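Local structure of aminoglycoside 3'-phosphotransferase AphA1-IAB (Acinetobacter baumannii, 4FEX) at residues A[82-87]-A[98-103]. The protein transfers phosphate from ATP to the 3'-hydroxyl of kanamycin and related aminoglycosides, conferring resistance to these antibiotics. Sequence-based numbering, arbitrary orientation.
With 0TO (N-(3-chlorophenyl)-6,7-dimethoxyquinazolin-4-amine), chain G.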
ATOM      1  N   LEU A  82     -10.180  -6.639  -5.625  1.00 51.74           N
ATOM      2  CA  LEU A  82     -10.027  -6.115  -4.271  1.00 50.94           C
ATOM      3  C   LEU A  82     -10.915  -6.833  -3.256  1.00 52.70           C
ATOM      4  O   LEU A  82     -11.779  -7.627  -3.639  1.00 62.15           O
ATOM      5  CB  LEU A  82     -10.312  -4.614  -4.273  1.00 50.61           C
ATOM      6  CG  LEU A  82      -9.407  -3.773  -5.184  1.00 45.96           C
ATOM      7  CD1 LEU A  82      -9.665  -2.320  -4.913  1.00 42.58           C
ATOM      8  CD2 LEU A  82      -7.944  -4.095  -4.963  1.00 45.95           C
ATOM      9  N   PRO A  83     -10.691  -6.586  -1.952  1.00 48.87           N
ATOM     10  CA  PRO A  83     -11.704  -7.066  -1.004  1.00 52.58           C
ATOM     11  C   PRO A  83     -13.019  -6.312  -1.251  1.00 53.59           C
ATOM     12  O   PRO A  83     -12.973  -5.122  -1.544  1.00 52.02           O
ATOM     13  CB  PRO A  83     -11.137  -6.665   0.365  1.00 45.57           C
ATOM     14  CG  PRO A  83      -9.698  -6.359   0.142  1.00 48.36           C
ATOM     15  CD  PRO A  83      -9.557  -5.925  -1.279  1.00 46.40           C
ATOM     16  N   THR A  84     -14.165  -6.969  -1.143  1.00 42.15           N
ATOM     17  CA  THR A  84     -15.422  -6.251  -1.314  1.00 52.39           C
ATOM     18  C   THR A  84     -15.928  -5.634   0.005  1.00 48.07           C
ATOM     19  O   THR A  84     -15.798  -6.241   1.071  1.00 48.11           O
ATOM     20  CB  THR A  84     -16.496  -7.157  -1.944  1.00 57.54           C
ATOM     21  OG1 THR A  84     -17.251  -7.809  -0.912  1.00 57.75           O
ATOM     22  CG2 THR A  84     -15.833  -8.203  -2.828  1.00 58.26           C
ATOM     23  N   ILE A  85     -16.481  -4.422  -0.082  1.00 39.80           N
ATOM     24  CA  ILE A  85     -17.058  -3.722   1.070  1.00 40.41           C
ATOM     25  C   ILE A  85     -18.409  -4.314   1.444  1.00 45.88           C
ATOM     26  O   ILE A  85     -19.429  -3.997   0.831  1.00 51.06           O
ATOM     27  CB  ILE A  85     -17.331  -2.230   0.767  1.00 39.78           C
ATOM     28  CG1 ILE A  85     -16.078  -1.512   0.256  1.00 38.18           C
ATOM     29  CG2 ILE A  85     -17.964  -1.533   1.985  1.00 28.74           C
ATOM     30  CD1 ILE A  85     -16.348  -0.054  -0.160  1.00 33.60           C
ATOM     31  N   LYS A  86     -18.431  -5.174   2.446  1.00 47.20           N
ATOM     32  CA  LYS A  86     -19.699  -5.693   2.905  1.00 45.33           C
ATOM     33  C   LYS A  86     -20.477  -4.577   3.621  1.00 48.45           C
ATOM     34  O   LYS A  86     -21.698  -4.537   3.546  1.00 51.89           O
ATOM     35  CB  LYS A  86     -19.514  -6.949   3.775  1.00 39.38           C
ATOM     36  CG  LYS A  86     -20.837  -7.552   4.259  1.00 67.53           C
ATOM     37  CD  LYS A  86     -20.736  -9.030   4.688  1.00 73.25           C
ATOM     38  CE  LYS A  86     -22.113  -9.592   5.111  1.00 74.84           C
ATOM     39  NZ  LYS A  86     -22.075 -10.832   5.971  1.00 73.40           N
ATOM     40  N   HIS A  87     -19.776  -3.639   4.257  1.00 47.46           N
ATOM     41  CA  HIS A  87     -20.450  -2.645   5.093  1.00 42.93           C
ATOM     42  C   HIS A  87     -19.537  -1.531   5.608  1.00 40.45           C
ATOM     43  O   HIS A  87     -18.438  -1.791   6.077  1.00 48.90           O
ATOM     44  CB  HIS A  87     -21.051  -3.352   6.297  1.00 52.38           C
ATOM     45  CG  HIS A  87     -22.188  -2.614   6.918  1.00 60.40           C
ATOM     46  ND1 HIS A  87     -23.460  -3.140   6.989  1.00 63.39           N
ATOM     47  CD2 HIS A  87     -22.250  -1.391   7.492  1.00 60.57           C
ATOM     48  CE1 HIS A  87     -24.260  -2.269   7.582  1.00 67.94           C
ATOM     49  NE2 HIS A  87     -23.549  -1.202   7.900  1.00 69.66           N
ATOM     50  N   LEU A  98     -16.097  -2.928   7.060  1.00 39.93           N
ATOM     51  CA  LEU A  98     -16.123  -4.385   7.003  1.00 35.57           C
ATOM     52  C   LEU A  98     -15.918  -4.864   5.574  1.00 39.95           C
ATOM     53  O   LEU A  98     -16.680  -4.495   4.680  1.00 39.89           O
ATOM     54  CB  LEU A  98     -17.461  -4.911   7.537  1.00 43.19           C
ATOM     55  CG  LEU A  98     -17.569  -6.395   7.935  1.00 47.68           C
ATOM     56  CD1 LEU A  98     -16.652  -6.721   9.127  1.00 41.39           C
ATOM     57  CD2 LEU A  98     -19.025  -6.789   8.229  1.00 43.11           C
ATOM     58  N   THR A  99     -14.895  -5.689   5.362  1.00 36.67           N
ATOM     59  CA  THR A  99     -14.601  -6.223   4.030  1.00 39.31           C
ATOM     60  C   THR A  99     -14.419  -7.741   4.036  1.00 43.37           C
ATOM     61  O   THR A  99     -14.216  -8.355   5.085  1.00 44.10           O
ATOM     62  CB  THR A  99     -13.333  -5.582   3.447  1.00 43.77           C
ATOM     63  OG1 THR A  99     -12.258  -5.713   4.390  1.00 42.40           O
ATOM     64  CG2 THR A  99     -13.571  -4.097   3.170  1.00 43.82           C
ATOM     65  N   THR A 100     -14.494  -8.355   2.866  1.00 40.52           N
ATOM     66  CA  THR A 100     -14.219  -9.776   2.768  1.00 36.87           C
ATOM     67  C   THR A 100     -12.708  -9.926   2.727  1.00 47.92           C
ATOM     68  O   THR A 100     -11.997  -8.999   2.348  1.00 47.18           O
ATOM     69  CB  THR A 100     -14.787 -10.363   1.483  1.00 41.60           C
ATOM     70  OG1 THR A 100     -14.312  -9.589   0.381  1.00 62.92           O
ATOM     71  CG2 THR A 100     -16.305 -10.314   1.478  1.00 38.84           C
ATOM     72  N   ALA A 101     -12.206 -11.088   3.118  1.00 52.01           N
ATOM     73  CA  ALA A 101     -10.772 -11.310   3.083  1.00 50.53           C
ATOM     74  C   ALA A 101     -10.365 -11.904   1.762  1.00 52.26           C
ATOM     75  O   ALA A 101     -11.133 -12.627   1.135  1.00 49.69           O
ATOM     76  CB  ALA A 101     -10.317 -12.217   4.222  1.00 44.75           C
ATOM     77  N   ILE A 102      -9.148 -11.578   1.343  1.00 55.85           N
ATOM     78  CA  ILE A 102      -8.526 -12.253   0.233  1.00 47.96           C
ATOM     79  C   ILE A 102      -7.692 -13.405   0.778  1.00 51.51           C
ATOM     80  O   ILE A 102      -6.677 -13.200   1.451  1.00 54.00           O
ATOM     81  CB  ILE A 102      -7.701 -11.295  -0.621  1.00 48.89           C
ATOM     82  CG1 ILE A 102      -8.615 -10.199  -1.154  1.00 50.95           C
ATOM     83  CG2 ILE A 102      -7.055 -12.030  -1.802  1.00 45.18           C
ATOM     84  CD1 ILE A 102      -7.996  -9.386  -2.268  1.00 62.75           C
ATOM     85  N   PRO A 103      -8.155 -14.630   0.508  1.00 57.01           N
ATOM     86  CA  PRO A 103      -7.509 -15.888   0.883  1.00 55.40           C
ATOM     87  C   PRO A 103      -6.135 -15.982   0.269  1.00 52.06           C
ATOM     88  O   PRO A 103      -5.992 -15.747  -0.926  1.00 57.41           O
ATOM     89  CB  PRO A 103      -8.398 -16.933   0.211  1.00 60.57           C
ATOM     90  CG  PRO A 103      -9.032 -16.186  -0.958  1.00 56.17           C
ATOM     91  CD  PRO A 103      -9.335 -14.856  -0.346  1.00 47.57           C
TER
HETATM   92  C21 0TO G 302      -8.584  -3.318   5.417  0.74 62.84           C
HETATM   93  C20 0TO G 302      -8.830  -4.264   4.430  0.74 74.15           C
HETATM   94 CL   0TO G 302     -10.044  -3.991   3.230  0.74 82.11          CL
HETATM   95  C18 0TO G 302      -8.097  -5.450   4.385  0.74 67.68           C
HETATM   96  C19 0TO G 302      -7.590  -3.603   6.346  0.74 75.27           C
HETATM   97  C17 0TO G 302      -6.841  -4.787   6.274  0.74 76.06           C
HETATM   98  C7  0TO G 302      -7.153  -5.782   5.353  0.74 62.77           C
HETATM   99  N6  0TO G 302      -6.376  -6.870   5.239  0.74 54.99           N
HETATM  100  C4  0TO G 302      -6.547  -7.921   4.402  0.74 62.28           C
HETATM  101  N5  0TO G 302      -7.682  -8.176   3.710  0.74 60.25           N
HETATM  102  C8  0TO G 302      -7.826  -9.272   2.970  0.74 55.94           C
HETATM  103  N9  0TO G 302      -6.897 -10.220   2.916  0.74 50.00           N
HETATM  104  C2  0TO G 302      -5.620  -8.952   4.432  0.74 56.84           C
HETATM  105  C1  0TO G 302      -5.780 -10.073   3.623  0.74 46.34           C
HETATM  106  C3  0TO G 302      -4.447  -8.766   5.140  0.74 60.87           C
HETATM  107  C10 0TO G 302      -3.459  -9.739   5.107  0.74 65.60           C
HETATM  108  O11 0TO G 302      -2.322  -9.549   5.835  0.74 77.28           O
HETATM  109  C14 0TO G 302      -1.371  -8.780   5.046  0.74 63.77           C
HETATM  110  C12 0TO G 302      -3.630 -10.887   4.332  0.74 67.93           C
HETATM  111  C15 0TO G 302      -4.804 -11.054   3.586  0.74 60.66           C
HETATM  112  O13 0TO G 302      -2.648 -11.839   4.312  0.74 63.72           O
HETATM  113  C16 0TO G 302      -3.246 -13.138   4.185  0.74 55.00           C
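L98 pairs with both K86 and H87, and the antiparallel hairpin of strands 85-90 and 94-100 thereby illustrates how a classic beta bulge absorbs an extra residue. The carbonyl oxygen of L98 receives H87 N at 3.2 Å, the donor tilted 19° from the carbonyl plane, and a weaker, more bent bond from K86 N. The return bond, L98 N to H87 O (2.8 Å), is nearly straight. Beyond the bulge, T84 and T100 exchange two bonds: T100 N reaches T84 O in the carbonyl plane, while T84 N donates to the hydroxyl OG1 of T100 at 3.0 Å. A chi1 of 53° sets OG1 between the backbone N and carbonyl carbon of T100, where it meets T84 N. The acceptor here is thus a side-chain hydroxyl and not a backbone carbonyl.

Apolar packing gathers around P83. Its CB lies against T100 O, and its CD meets CD1 of I102 at 3.9 Å, the two side chains crossing at about a right angle. P83 CG and T99 both border the chlorine of the bound anilinoquinazoline, whose N9 lies 3.1 Å from I102 N, the hinge-like placement familiar from kinase inhibitors. The side chains of T84 and K86 lie on the solvent side: T84 OG1 still touches T100 CG2, but the extended lysine chain leads away from strand 94-100.

Strand 85-90 forms one edge of the five-stranded N-lobe sheet, with strand 53-59 flanking 94-100 across from it. Helix 61-76 packs on L82, P83 and I85, while C215 and I213 of strand 211-215 touch L82 and I102, respectively.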